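Local coordinates for pentatricopeptide repeat-containing protein 10, chloroplastic (Zea mays, PDB 4M59) that binds specific single-stranded RNA elements in chloroplast intergenic regions and blocks exonucleases, thereby stabilising chloroplast mRNA, at residues D190-V193 / D194-V197; N286-M289 / T290-N294; R365-E368 / D369-R373; S443-S446 / K447-K451. The protein carries 4 engineered substitutions. All coordinates share one frame; numbering follows the deposited sequence.

Contact 1 of 4, residues D190-V193 / D194-V197; sequences DGLV and DEAV
The oddity here is that Leu192, with no polar group in its side chain, holds the N-cap position before helix 193-204, and the bent chain of Glu195 lies against it. Residues 190-197 make the turn and the start of the second helix of an alpha-helical hairpin, the building unit of pentatricopeptide repeats, and lie within the predicted fourth repeat. Leu192 is the centre of an inverse gamma turn, closed by a weak bond from Val193 N to Gly191 O (3.0 Å). Just before it, Gly191 has a positive phi of 99°, where a CB would press on the carbonyl oxygen of Asp190.

The first helical bonds are stretched. Ala196 N reaches Leu192 O at 3.3 Å and Val197 N reaches Val193 O at the same length, both weak. Glu195 has an off-staggered first torsion (chi1 18°) and a bend at chi2 (-97°), which bring the chain back over Leu192. Trp158 of helix 158-170 touches both of these side chains, while Leu192 and Ala196 also rest on Cys187 of helix 177-188. Val193 packs separately, against Val221 and Phe222 of helix 212-224.

Across the turn, Glu195 CG presses on Leu192 CB at 3.3 Å, and farther out OE1 of Glu195 comes to 3.7 Å from CD2 of Leu192.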
ATOM      1  N   ASP A 190      23.655  13.575 -13.391  1.00106.47           N
ATOM      2  CA  ASP A 190      23.900  13.803 -14.803  1.00111.49           C
ATOM      3  C   ASP A 190      24.678  12.664 -15.421  1.00112.36           C
ATOM      4  O   ASP A 190      24.632  12.461 -16.628  1.00115.60           O
ATOM      5  CB  ASP A 190      24.634  15.117 -15.024  1.00113.65           C
ATOM      6  CG  ASP A 190      24.655  15.529 -16.478  1.00117.83           C
ATOM      7  OD1 ASP A 190      25.542  15.062 -17.219  1.00117.69           O
ATOM      8  OD2 ASP A 190      23.788  16.316 -16.889  1.00120.28           O
ATOM      9  N   GLY A 191      25.383  11.916 -14.587  1.00 78.28           N
ATOM     10  CA  GLY A 191      26.197  10.815 -15.049  1.00 78.74           C
ATOM     11  C   GLY A 191      27.642  11.234 -15.162  1.00 75.63           C
ATOM     12  O   GLY A 191      28.401  10.686 -15.943  1.00 76.68           O
ATOM     13  N   LEU A 192      28.017  12.230 -14.381  1.00 70.36           N
ATOM     14  CA  LEU A 192      29.354  12.745 -14.404  1.00 67.17           C
ATOM     15  C   LEU A 192      30.215  12.008 -13.473  1.00 64.55           C
ATOM     16  O   LEU A 192      30.687  12.547 -12.522  1.00 62.04           O
ATOM     17  CB  LEU A 192      29.337  14.158 -13.962  1.00 64.41           C
ATOM     18  CG  LEU A 192      28.475  15.061 -14.803  1.00 67.05           C
ATOM     19  CD1 LEU A 192      28.425  16.383 -14.167  1.00 64.08           C
ATOM     20  CD2 LEU A 192      29.095  15.186 -16.120  1.00 68.80           C
ATOM     21  N   VAL A 193      30.446  10.760 -13.774  1.00 69.56           N
ATOM     22  CA  VAL A 193      31.162   9.873 -12.886  1.00 67.87           C
ATOM     23  C   VAL A 193      32.595  10.286 -12.670  1.00 66.46           C
ATOM     24  O   VAL A 193      33.062  10.343 -11.551  1.00 65.46           O
ATOM     25  CB  VAL A 193      31.164   8.472 -13.441  1.00 65.99           C
ATOM     26  CG1 VAL A 193      31.691   7.533 -12.412  1.00 64.37           C
ATOM     27  CG2 VAL A 193      29.780   8.075 -13.839  1.00 69.02           C
ATOM     28  N   ASP A 194      33.300  10.535 -13.767  1.00 78.44           N
ATOM     29  CA  ASP A 194      34.731  10.813 -13.716  1.00 78.10           C
ATOM     30  C   ASP A 194      35.063  12.086 -12.946  1.00 77.41           C
ATOM     31  O   ASP A 194      36.076  12.155 -12.252  1.00 78.31           O
ATOM     32  CB  ASP A 194      35.307  10.900 -15.129  1.00 86.62           C
ATOM     33  CG  ASP A 194      35.039   9.649 -15.944  1.00 88.31           C
ATOM     34  OD1 ASP A 194      35.024   8.548 -15.358  1.00 88.35           O
ATOM     35  OD2 ASP A 194      34.842   9.774 -17.171  1.00 90.01           O
ATOM     36  N   GLU A 195      34.237  13.112 -13.125  1.00 87.22           N
ATOM     37  CA  GLU A 195      34.493  14.417 -12.526  1.00 86.80           C
ATOM     38  C   GLU A 195      34.195  14.392 -11.037  1.00 86.74           C
ATOM     39  O   GLU A 195      34.842  15.086 -10.251  1.00 88.08           O
ATOM     40  CB  GLU A 195      33.666  15.509 -13.217  1.00 88.76           C
ATOM     41  CG  GLU A 195      32.482  15.000 -14.020  1.00 89.41           C
ATOM     42  CD  GLU A 195      32.792  14.872 -15.498  1.00 91.03           C
ATOM     43  OE1 GLU A 195      32.479  13.815 -16.080  1.00 93.09           O
ATOM     44  OE2 GLU A 195      33.343  15.830 -16.079  1.00 90.59           O
ATOM     45  N   ALA A 196      33.211  13.587 -10.660  1.00 61.21           N
ATOM     46  CA  ALA A 196      32.849  13.443  -9.269  1.00 61.18           C
ATOM     47  C   ALA A 196      34.019  12.864  -8.518  1.00 63.14           C
ATOM     48  O   ALA A 196      34.299  13.234  -7.392  1.00 64.54           O
ATOM     49  CB  ALA A 196      31.673  12.535  -9.156  1.00 55.98           C
ATOM     50  N   VAL A 197      34.697  11.938  -9.164  1.00 71.41           N
ATOM     51  CA  VAL A 197      35.830  11.277  -8.573  1.00 73.18           C
ATOM     52  C   VAL A 197      36.964  12.242  -8.443  1.00 75.22           C
ATOM     53  O   VAL A 197      37.515  12.427  -7.365  1.00 76.86           O
ATOM     54  CB  VAL A 197      36.314  10.146  -9.457  1.00 78.41           C
ATOM     55  CG1 VAL A 197      37.549   9.535  -8.868  1.00 80.14           C
ATOM     56  CG2 VAL A 197      35.230   9.113  -9.613  1.00 77.02           C
TER

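Contact 2 of 4, residues N286-M289 / T290-N294; sequences NTVM and TAYGN
Val288 and Tyr292, one helical turn apart, form the tight part of this contact. CG2 of Val288 meets CE2 of Tyr292 at 3.6 Å, the two side chains lying at a slant to each other. Val288 CG2 stands anti to its own backbone N, although chi1, measured to CG1, is an off-staggered 34°; this places the CG2 methyl beside the ring. The carbonyl of Val288 approaches the same ring in its plane, with O only 3.0 Å from CD2 of Tyr292, and also accepts Tyr292 N at 3.2 Å in a nearly straight bond (170° at the hydrogen). One oxygen therefore takes the backbone N-H while lying against the ring edge. Next to it, Gly293 N bonds to Met289 O at 3.0 Å.

All of this belongs to helix 282-295, within the predicted seventh repeat of the superhelical PPR array. Val288 and Met289 face helix 298-310, both touching Leu304, and Met289 also packs on Ala301 and Phe305. Tyr250 of helix 247-255 touches Val288, Ala291 and Thr287.

The side of Thr287 and Thr290 is looser, both being partly exposed. Thr287 points away from the following turn, its OG1 bonded to Phe283 O, and its carbonyl receives Ala291 N at 3.2 Å, from above the carbonyl plane and with a bent N-H (135°). Thr290 rests on Leu322 of helix 317-328; its hydroxyl is modelled implausibly close to Asn286 O, so its rotation is doubtful. Asn286, by contrast, is buried, its ND2 hydrogen-bonded to Gln593 O of the second subunit.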
ATOM      1  N   ASN A 286      21.524  -6.254  10.746  1.00 72.63           N
ATOM      2  CA  ASN A 286      20.095  -6.090  10.614  1.00 73.55           C
ATOM      3  C   ASN A 286      19.788  -4.905   9.753  1.00 74.65           C
ATOM      4  O   ASN A 286      18.787  -4.865   9.063  1.00 75.50           O
ATOM      5  CB  ASN A 286      19.454  -5.917  11.971  1.00 73.13           C
ATOM      6  CG  ASN A 286      19.204  -7.220  12.655  1.00 72.52           C
ATOM      7  OD1 ASN A 286      18.577  -8.114  12.099  1.00 72.77           O
ATOM      8  ND2 ASN A 286      19.701  -7.348  13.864  1.00 71.75           N
ATOM      9  N   THR A 287      20.672  -3.929   9.791  1.00 70.87           N
ATOM     10  CA  THR A 287      20.448  -2.722   9.044  1.00 71.92           C
ATOM     11  C   THR A 287      20.534  -3.008   7.563  1.00 73.16           C
ATOM     12  O   THR A 287      19.724  -2.521   6.793  1.00 74.44           O
ATOM     13  CB  THR A 287      21.424  -1.633   9.468  1.00 69.70           C
ATOM     14  OG1 THR A 287      21.100  -1.209  10.792  1.00 69.23           O
ATOM     15  CG2 THR A 287      21.314  -0.458   8.559  1.00 70.84           C
ATOM     16  N   VAL A 288      21.486  -3.829   7.166  1.00 69.39           N
ATOM     17  CA  VAL A 288      21.627  -4.177   5.765  1.00 70.91           C
ATOM     18  C   VAL A 288      20.603  -5.217   5.328  1.00 71.50           C
ATOM     19  O   VAL A 288      20.108  -5.179   4.213  1.00 73.21           O
ATOM     20  CB  VAL A 288      23.049  -4.639   5.450  1.00 76.24           C
ATOM     21  CG1 VAL A 288      23.620  -5.362   6.625  1.00 74.11           C
ATOM     22  CG2 VAL A 288      23.085  -5.513   4.230  1.00 77.58           C
ATOM     23  N   MET A 289      20.266  -6.133   6.220  1.00 73.66           N
ATOM     24  CA  MET A 289      19.248  -7.118   5.908  1.00 73.97           C
ATOM     25  C   MET A 289      17.926  -6.432   5.630  1.00 74.95           C
ATOM     26  O   MET A 289      17.264  -6.711   4.637  1.00 76.47           O
ATOM     27  CB  MET A 289      19.100  -8.125   7.045  1.00 73.15           C
ATOM     28  CG  MET A 289      19.459  -9.542   6.646  1.00 72.93           C
ATOM     29  SD  MET A 289      19.216 -10.774   7.922  1.00 71.07           S
ATOM     30  CE  MET A 289      20.324 -10.175   9.164  1.00 69.83           C
ATOM     31  N   THR A 290      17.561  -5.511   6.506  1.00 68.23           N
ATOM     32  CA  THR A 290      16.295  -4.818   6.403  1.00 68.93           C
ATOM     33  C   THR A 290      16.272  -3.931   5.188  1.00 70.82           C
ATOM     34  O   THR A 290      15.225  -3.674   4.619  1.00 72.05           O
ATOM     35  CB  THR A 290      16.087  -3.962   7.604  1.00 74.20           C
ATOM     36  OG1 THR A 290      16.795  -4.537   8.701  1.00 72.82           O
ATOM     37  CG2 THR A 290      14.646  -3.895   7.945  1.00 74.27           C
ATOM     38  N   ALA A 291      17.441  -3.463   4.792  1.00 64.52           N
ATOM     39  CA  ALA A 291      17.559  -2.626   3.619  1.00 66.48           C
ATOM     40  C   ALA A 291      17.102  -3.390   2.406  1.00 68.40           C
ATOM     41  O   ALA A 291      16.235  -2.945   1.679  1.00 70.16           O
ATOM     42  CB  ALA A 291      18.971  -2.182   3.442  1.00 63.88           C
ATOM     43  N   TYR A 292      17.687  -4.556   2.202  1.00 72.38           N
ATOM     44  CA  TYR A 292      17.320  -5.404   1.090  1.00 74.41           C
ATOM     45  C   TYR A 292      15.879  -5.834   1.179  1.00 74.76           C
ATOM     46  O   TYR A 292      15.224  -6.046   0.166  1.00 77.13           O
ATOM     47  CB  TYR A 292      18.231  -6.614   1.038  1.00 74.25           C
ATOM     48  CG  TYR A 292      19.575  -6.265   0.503  1.00 74.79           C
ATOM     49  CD1 TYR A 292      19.826  -6.311  -0.843  1.00 77.40           C
ATOM     50  CD2 TYR A 292      20.581  -5.845   1.336  1.00 72.85           C
ATOM     51  CE1 TYR A 292      21.040  -5.971  -1.338  1.00 77.89           C
ATOM     52  CE2 TYR A 292      21.803  -5.511   0.846  1.00 73.31           C
ATOM     53  CZ  TYR A 292      22.026  -5.574  -0.493  1.00 75.78           C
ATOM     54  OH  TYR A 292      23.249  -5.236  -0.999  1.00 76.24           O
ATOM     55  N   GLY A 293      15.384  -5.964   2.395  1.00 67.07           N
ATOM     56  CA  GLY A 293      13.999  -6.299   2.584  1.00 67.14           C
ATOM     57  C   GLY A 293      13.140  -5.194   2.035  1.00 68.81           C
ATOM     58  O   GLY A 293      12.389  -5.396   1.094  1.00 71.05           O
ATOM     59  N   ASN A 294      13.282  -4.009   2.607  1.00 72.04           N
ATOM     60  CA  ASN A 294      12.412  -2.884   2.294  1.00 73.34           C
ATOM     61  C   ASN A 294      12.466  -2.456   0.840  1.00 76.31           C
ATOM     62  O   ASN A 294      11.707  -1.610   0.402  1.00 77.84           O
ATOM     63  CB  ASN A 294      12.718  -1.696   3.200  1.00 70.16           C
ATOM     64  CG  ASN A 294      12.304  -1.932   4.631  1.00 67.88           C
ATOM     65  OD1 ASN A 294      11.587  -2.876   4.933  1.00 67.23           O
ATOM     66  ND2 ASN A 294      12.746  -1.066   5.516  1.00 66.85           N
TER

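Contact 3 of 4, residues R365-E368 / D369-R373; sequences RGME and DYVTR. With PO4 (phosphate ion), chain E.
Met367 and Val371 meet through apolar groups, CG of the methionine lying 4.0 Å from CG2 of the valine, on the first turn of helix 367-380 in the superhelical PPR array. Met367 runs fully extended from a CG anti to the backbone N (chi1 166°), and its chain passes Phe333, Arg399 and Cys400. Tyr370 stacks on Phe333, its hydroxyl bonded to Met358 O. Gly366, at positive phi, makes the turn into the helix.

Backbone bonds come next. Val371 N reaches Met367 O at 3.0 Å, almost straight, whereas Thr372 N meets Glu368 O at 3.1 Å from a direction tilted off the carbonyl plane. OG1 of Thr372 also lies 2.8 Å from Glu368 O, but it is hydrogen-bonded to Tyr397 OH as well, so which acceptor its proton serves is not settled.

The charged interactions gather at the subunit boundary. Arg365 forms a salt bridge to a phosphate of the bound RNA, and its other contacts include Ser117 of the second subunit. On the helix, Arg373 folds back through bends at chi2 and chi3 to bring its guanidinium over Asp369, one face above the Asp369 carbonyl oxygen. A phosphate ion, probably from the crystallisation liquor, sits beyond it and is also bonded to Arg121 NE of the second subunit. NH1 of Arg373 pairs with Glu376, while NH2 joins Asp369 OD1 in a 2.6 Å salt bridge and reaches phosphate O1, near the guanidinium plane, in a weak 3.0 Å bond.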
ATOM      1  N   ARG A 365      -2.454 -19.935  -0.661  1.00 76.64           N
ATOM      2  CA  ARG A 365      -2.815 -21.345  -0.739  1.00 75.76           C
ATOM      3  C   ARG A 365      -1.999 -22.173   0.245  1.00 74.03           C
ATOM      4  O   ARG A 365      -0.783 -22.027   0.330  1.00 73.96           O
ATOM      5  CB  ARG A 365      -2.604 -21.867  -2.158  1.00 72.44           C
ATOM      6  CG  ARG A 365      -3.482 -23.052  -2.525  1.00 72.27           C
ATOM      7  CD  ARG A 365      -2.725 -24.047  -3.380  1.00 72.31           C
ATOM      8  NE  ARG A 365      -3.134 -23.989  -4.780  1.00 74.12           N
ATOM      9  CZ  ARG A 365      -3.682 -25.000  -5.441  1.00 74.33           C
ATOM     10  NH1 ARG A 365      -3.889 -26.157  -4.828  1.00 72.89           N
ATOM     11  NH2 ARG A 365      -4.022 -24.856  -6.714  1.00 76.17           N
ATOM     12  N   GLY A 366      -2.678 -23.050   0.981  1.00 57.72           N
ATOM     13  CA  GLY A 366      -2.019 -23.912   1.940  1.00 56.58           C
ATOM     14  C   GLY A 366      -1.675 -23.206   3.236  1.00 55.99           C
ATOM     15  O   GLY A 366      -0.836 -23.673   4.003  1.00 55.46           O
ATOM     16  N   MET A 367      -2.331 -22.077   3.481  1.00 57.87           N
ATOM     17  CA  MET A 367      -2.080 -21.296   4.686  1.00 57.46           C
ATOM     18  C   MET A 367      -2.695 -21.948   5.917  1.00 57.11           C
ATOM     19  O   MET A 367      -2.176 -21.818   7.024  1.00 56.87           O
ATOM     20  CB  MET A 367      -2.624 -19.876   4.519  1.00 58.41           C
ATOM     21  CG  MET A 367      -2.725 -19.095   5.821  1.00 58.08           C
ATOM     22  SD  MET A 367      -3.182 -17.371   5.577  1.00 58.92           S
ATOM     23  CE  MET A 367      -3.397 -16.838   7.271  1.00 58.46           C
ATOM     24  N   GLU A 368      -3.805 -22.651   5.720  1.00 70.93           N
ATOM     25  CA  GLU A 368      -4.510 -23.291   6.823  1.00 71.15           C
ATOM     26  C   GLU A 368      -3.640 -24.309   7.551  1.00 70.66           C
ATOM     27  O   GLU A 368      -3.684 -24.408   8.776  1.00 70.94           O
ATOM     28  CB  GLU A 368      -5.788 -23.960   6.322  1.00 72.84           C
ATOM     29  CG  GLU A 368      -6.442 -24.874   7.345  1.00 73.32           C
ATOM     30  CD  GLU A 368      -7.646 -25.605   6.785  1.00 74.04           C
ATOM     31  OE1 GLU A 368      -8.198 -26.468   7.497  1.00 74.50           O
ATOM     32  OE2 GLU A 368      -8.040 -25.318   5.638  1.00 74.33           O
ATOM     33  N   ASP A 369      -2.853 -25.067   6.797  1.00 59.90           N
ATOM     34  CA  ASP A 369      -2.012 -26.083   7.379  1.00 59.42           C
ATOM     35  C   ASP A 369      -0.848 -25.442   8.067  1.00 59.15           C
ATOM     36  O   ASP A 369      -0.341 -25.949   9.051  1.00 58.77           O
ATOM     37  CB  ASP A 369      -1.513 -27.018   6.297  1.00 62.77           C
ATOM     38  CG  ASP A 369      -0.840 -28.215   6.850  1.00 62.27           C
ATOM     39  OD1 ASP A 369      -1.326 -28.748   7.850  1.00 62.04           O
ATOM     40  OD2 ASP A 369       0.186 -28.621   6.291  1.00 62.20           O
ATOM     41  N   TYR A 370      -0.425 -24.310   7.540  1.00 50.38           N
ATOM     42  CA  TYR A 370       0.659 -23.561   8.123  1.00 50.24           C
ATOM     43  C   TYR A 370       0.272 -23.117   9.505  1.00 50.41           C
ATOM     44  O   TYR A 370       0.962 -23.394  10.462  1.00 50.07           O
ATOM     45  CB  TYR A 370       0.977 -22.371   7.241  1.00 51.99           C
ATOM     46  CG  TYR A 370       1.810 -21.287   7.868  1.00 51.98           C
ATOM     47  CD1 TYR A 370       3.177 -21.377   7.935  1.00 51.85           C
ATOM     48  CD2 TYR A 370       1.218 -20.150   8.350  1.00 52.18           C
ATOM     49  CE1 TYR A 370       3.915 -20.377   8.486  1.00 51.80           C
ATOM     50  CE2 TYR A 370       1.953 -19.160   8.899  1.00 52.19           C
ATOM     51  CZ  TYR A 370       3.290 -19.271   8.964  1.00 51.98           C
ATOM     52  OH  TYR A 370       3.989 -18.254   9.524  1.00 51.98           O
ATOM     53  N   VAL A 371      -0.860 -22.444   9.602  1.00 48.61           N
ATOM     54  CA  VAL A 371      -1.360 -21.962  10.868  1.00 49.37           C
ATOM     55  C   VAL A 371      -1.532 -23.086  11.858  1.00 49.55           C
ATOM     56  O   VAL A 371      -1.277 -22.930  13.036  1.00 49.98           O
ATOM     57  CB  VAL A 371      -2.695 -21.270  10.675  1.00 53.77           C
ATOM     58  CG1 VAL A 371      -3.183 -20.700  11.974  1.00 55.06           C
ATOM     59  CG2 VAL A 371      -2.558 -20.181   9.664  1.00 53.27           C
ATOM     60  N   THR A 372      -1.960 -24.231  11.370  1.00 49.83           N
ATOM     61  CA  THR A 372      -2.097 -25.380  12.222  1.00 49.57           C
ATOM     62  C   THR A 372      -0.730 -25.808  12.679  1.00 48.34           C
ATOM     63  O   THR A 372      -0.550 -26.222  13.807  1.00 47.99           O
ATOM     64  CB  THR A 372      -2.769 -26.517  11.486  1.00 49.16           C
ATOM     65  OG1 THR A 372      -4.015 -26.067  10.958  1.00 50.23           O
ATOM     66  CG2 THR A 372      -3.037 -27.642  12.422  1.00 48.73           C
ATOM     67  N   ARG A 373       0.249 -25.685  11.797  1.00 62.81           N
ATOM     68  CA  ARG A 373       1.595 -26.118  12.114  1.00 61.63           C
ATOM     69  C   ARG A 373       2.274 -25.170  13.072  1.00 61.66           C
ATOM     70  O   ARG A 373       3.193 -25.551  13.770  1.00 60.67           O
ATOM     71  CB  ARG A 373       2.416 -26.270  10.843  1.00 65.10           C
ATOM     72  CG  ARG A 373       3.394 -27.400  10.895  1.00 64.05           C
ATOM     73  CD  ARG A 373       2.690 -28.697  11.219  1.00 63.59           C
ATOM     74  NE  ARG A 373       1.910 -29.241  10.113  1.00 64.34           N
ATOM     75  CZ  ARG A 373       0.778 -29.919  10.263  1.00 64.46           C
ATOM     76  NH1 ARG A 373       0.270 -30.121  11.466  1.00 64.01           N
ATOM     77  NH2 ARG A 373       0.139 -30.381   9.210  1.00 65.10           N
TER
HETATM   78  P   PO4 E 801      -2.412 -33.298   7.032  1.00 82.86           P
HETATM   79  O1  PO4 E 801      -1.342 -32.645   7.874  1.00 82.86           O
HETATM   80  O2  PO4 E 801      -2.313 -32.791   5.613  1.00 82.86           O
HETATM   81  O3  PO4 E 801      -2.220 -34.795   7.047  1.00 82.86           O
HETATM   82  O4  PO4 E 801      -3.772 -32.959   7.594  1.00 82.86           O

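Contact 4 of 4, residues S443-S446 / K447-K451; sequences SIVS and KMRTK
Short backbone bonds link Ile444 to Met448 and Ser446 to Thr450: Met448 N lies 2.7 Å from Ile444 O, and Thr450 N is equally near Ser446 O. Between them, Arg449 N meets Val445 O at 2.8 Å. Two hydroxyls add bonds along the same helix. Ser446 OG, placed between its own backbone N and carbonyl carbon (chi1 77°), turns back to donate to Ser443 O at 3.1 Å from well above the carbonyl plane. Thr450, the first residue to leave helical geometry, gives its OG1 proton to Lys447 O at 3.0 Å, adding a side-chain bond beside the Thr450 N to Ser446 O bond at the end of the helix.

Further out is hydrocarbon packing. CE of Met448 swings round at chi3 to touch CG2 of Val445 at 3.5 Å, and Arg449 runs alongside the valine, with NH2 4.0 Å from that methyl and in a weak hydrogen bond with Tyr460 OH.

Helix 438-449 is part of the helical PPR array, in the predicted eleventh repeat. Ile444 leans on Leu429 and Leu432 of helix 422-435, Met448 reaches its Tyr425, and the loop beyond brings Pro455 against Val445, Met448 and Arg449.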
ATOM      1  N   SER A 443     -27.277 -14.755  13.102  0.55 63.49           N
ATOM      2  CA  SER A 443     -27.232 -15.369  14.425  0.55 62.92           C
ATOM      3  C   SER A 443     -26.059 -14.926  15.286  0.55 62.20           C
ATOM      4  O   SER A 443     -26.099 -15.015  16.505  0.55 62.18           O
ATOM      5  CB  SER A 443     -27.205 -16.882  14.292  0.55 58.26           C
ATOM      6  OG  SER A 443     -26.674 -17.477  15.455  0.55 57.87           O
ATOM      7  N   ILE A 444     -25.022 -14.440  14.624  1.00 82.72           N
ATOM      8  CA  ILE A 444     -23.828 -13.978  15.279  1.00 81.73           C
ATOM      9  C   ILE A 444     -23.973 -12.540  15.727  1.00 81.48           C
ATOM     10  O   ILE A 444     -23.680 -12.208  16.872  1.00 81.18           O
ATOM     11  CB  ILE A 444     -22.654 -14.076  14.315  1.00 89.45           C
ATOM     12  CG1 ILE A 444     -22.105 -15.494  14.321  1.00 89.38           C
ATOM     13  CG2 ILE A 444     -21.569 -13.091  14.677  1.00 88.12           C
ATOM     14  CD1 ILE A 444     -20.929 -15.672  13.417  1.00 88.43           C
ATOM     15  N   VAL A 445     -24.438 -11.692  14.824  1.00 95.74           N
ATOM     16  CA  VAL A 445     -24.507 -10.270  15.108  1.00 95.49           C
ATOM     17  C   VAL A 445     -25.429 -10.022  16.276  1.00 95.99           C
ATOM     18  O   VAL A 445     -25.160  -9.180  17.120  1.00 95.55           O
ATOM     19  CB  VAL A 445     -24.916  -9.444  13.876  1.00104.77           C
ATOM     20  CG1 VAL A 445     -26.337  -9.715  13.475  1.00106.17           C
ATOM     21  CG2 VAL A 445     -24.739  -7.993  14.161  1.00104.36           C
ATOM     22  N   SER A 446     -26.498 -10.800  16.344  1.00113.63           N
ATOM     23  CA  SER A 446     -27.419 -10.734  17.453  1.00114.17           C
ATOM     24  C   SER A 446     -26.677 -11.116  18.712  1.00113.90           C
ATOM     25  O   SER A 446     -26.816 -10.467  19.738  1.00114.05           O
ATOM     26  CB  SER A 446     -28.581 -11.689  17.226  1.00111.94           C
ATOM     27  OG  SER A 446     -28.193 -13.021  17.477  1.00111.83           O
ATOM     28  N   LYS A 447     -25.865 -12.150  18.629  1.00122.25           N
ATOM     29  CA  LYS A 447     -25.132 -12.590  19.794  0.88122.28           C
ATOM     30  C   LYS A 447     -24.199 -11.497  20.185  1.00121.48           C
ATOM     31  O   LYS A 447     -23.974 -11.264  21.342  1.00121.74           O
ATOM     32  CB  LYS A 447     -24.318 -13.826  19.472  1.00114.04           C
ATOM     33  CG  LYS A 447     -23.541 -14.371  20.624  1.00114.36           C
ATOM     34  CD  LYS A 447     -24.430 -15.140  21.534  0.51115.47           C
ATOM     35  CE  LYS A 447     -23.631 -15.870  22.566  1.00116.03           C
ATOM     36  NZ  LYS A 447     -22.776 -14.927  23.302  0.19115.91           N
ATOM     37  N   MET A 448     -23.640 -10.823  19.189  1.00 94.90           N
ATOM     38  CA  MET A 448     -22.777  -9.681  19.434  1.00 93.87           C
ATOM     39  C   MET A 448     -23.572  -8.637  20.201  1.00 94.37           C
ATOM     40  O   MET A 448     -23.068  -7.995  21.122  1.00 94.07           O
ATOM     41  CB  MET A 448     -22.288  -9.103  18.108  1.00 94.71           C
ATOM     42  CG  MET A 448     -21.219  -8.033  18.240  1.00 93.43           C
ATOM     43  SD  MET A 448     -20.325  -7.762  16.699  1.00 92.33           S
ATOM     44  CE  MET A 448     -21.549  -8.246  15.487  1.00 93.81           C
ATOM     45  N   ARG A 449     -24.832  -8.483  19.807  1.00 87.05           N
ATOM     46  CA  ARG A 449     -25.749  -7.554  20.452  1.00 87.65           C
ATOM     47  C   ARG A 449     -26.139  -7.967  21.864  1.00 88.48           C
ATOM     48  O   ARG A 449     -26.302  -7.115  22.741  1.00 88.68           O
ATOM     49  CB  ARG A 449     -27.007  -7.368  19.597  1.00 85.39           C
ATOM     50  CG  ARG A 449     -26.837  -6.380  18.454  1.00 85.05           C
ATOM     51  CD  ARG A 449     -28.157  -6.144  17.739  1.00 86.06           C
ATOM     52  NE  ARG A 449     -27.984  -6.037  16.292  1.00 86.19           N
ATOM     53  CZ  ARG A 449     -27.509  -4.963  15.675  1.00 86.01           C
ATOM     54  NH1 ARG A 449     -27.155  -3.893  16.376  1.00 85.50           N
ATOM     55  NH2 ARG A 449     -27.385  -4.954  14.355  1.00 86.51           N
ATOM     56  N   THR A 450     -26.301  -9.267  22.096  0.80 81.48           N
ATOM     57  CA  THR A 450     -26.769  -9.727  23.388  0.80 82.50           C
ATOM     58  C   THR A 450     -25.637  -9.809  24.378  0.80 82.40           C
ATOM     59  O   THR A 450     -25.817 -10.288  25.487  0.80 83.37           O
ATOM     60  CB  THR A 450     -27.441 -11.093  23.307  0.80 86.19           C
ATOM     61  OG1 THR A 450     -26.504 -12.060  22.833  0.80 85.77           O
ATOM     62  CG2 THR A 450     -28.610 -11.042  22.358  0.80 86.29           C
ATOM     63  N   LYS A 451     -24.468  -9.329  23.976  1.00101.87           N
ATOM     64  CA  LYS A 451     -23.295  -9.340  24.840  1.00101.65           C
ATOM     65  C   LYS A 451     -22.849  -7.923  25.187  1.00100.86           C
ATOM     66  O   LYS A 451     -21.819  -7.732  25.836  1.00100.49           O
ATOM     67  CB  LYS A 451     -22.149 -10.106  24.176  1.00106.33           C
ATOM     68  CG  LYS A 451     -21.799 -11.416  24.867  1.00107.39           C
ATOM     69  CD  LYS A 451     -22.497 -12.591  24.205  1.00107.99           C
ATOM     70  CE  LYS A 451     -22.295 -13.874  24.995  1.00109.17           C
ATOM     71  NZ  LYS A 451     -20.991 -13.881  25.715  1.00109.20           N
TER

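The four contacts follow one another along the chain without touching; contacts 1 and 4 lie on opposite sides of its centre, about 69 Å apart between centres. Each is local to one helix or its start, but the settings differ. Contact 2 is the buried one, within its helix, with backbone bonds and one valine-tyrosine pair; contact 1 is a surface helix start with weak first bonds; contacts 3 and 4 are partly buried, at opposite ends of their helices. Charge marks contact 3, which reaches RNA and the second subunit, while contact 4 adds two hydroxyl bonds to its backbone bonds, about 16 Å from the nucleic acid at the nearest atoms. Contact 2 also reaches the second subunit, through one asparagine.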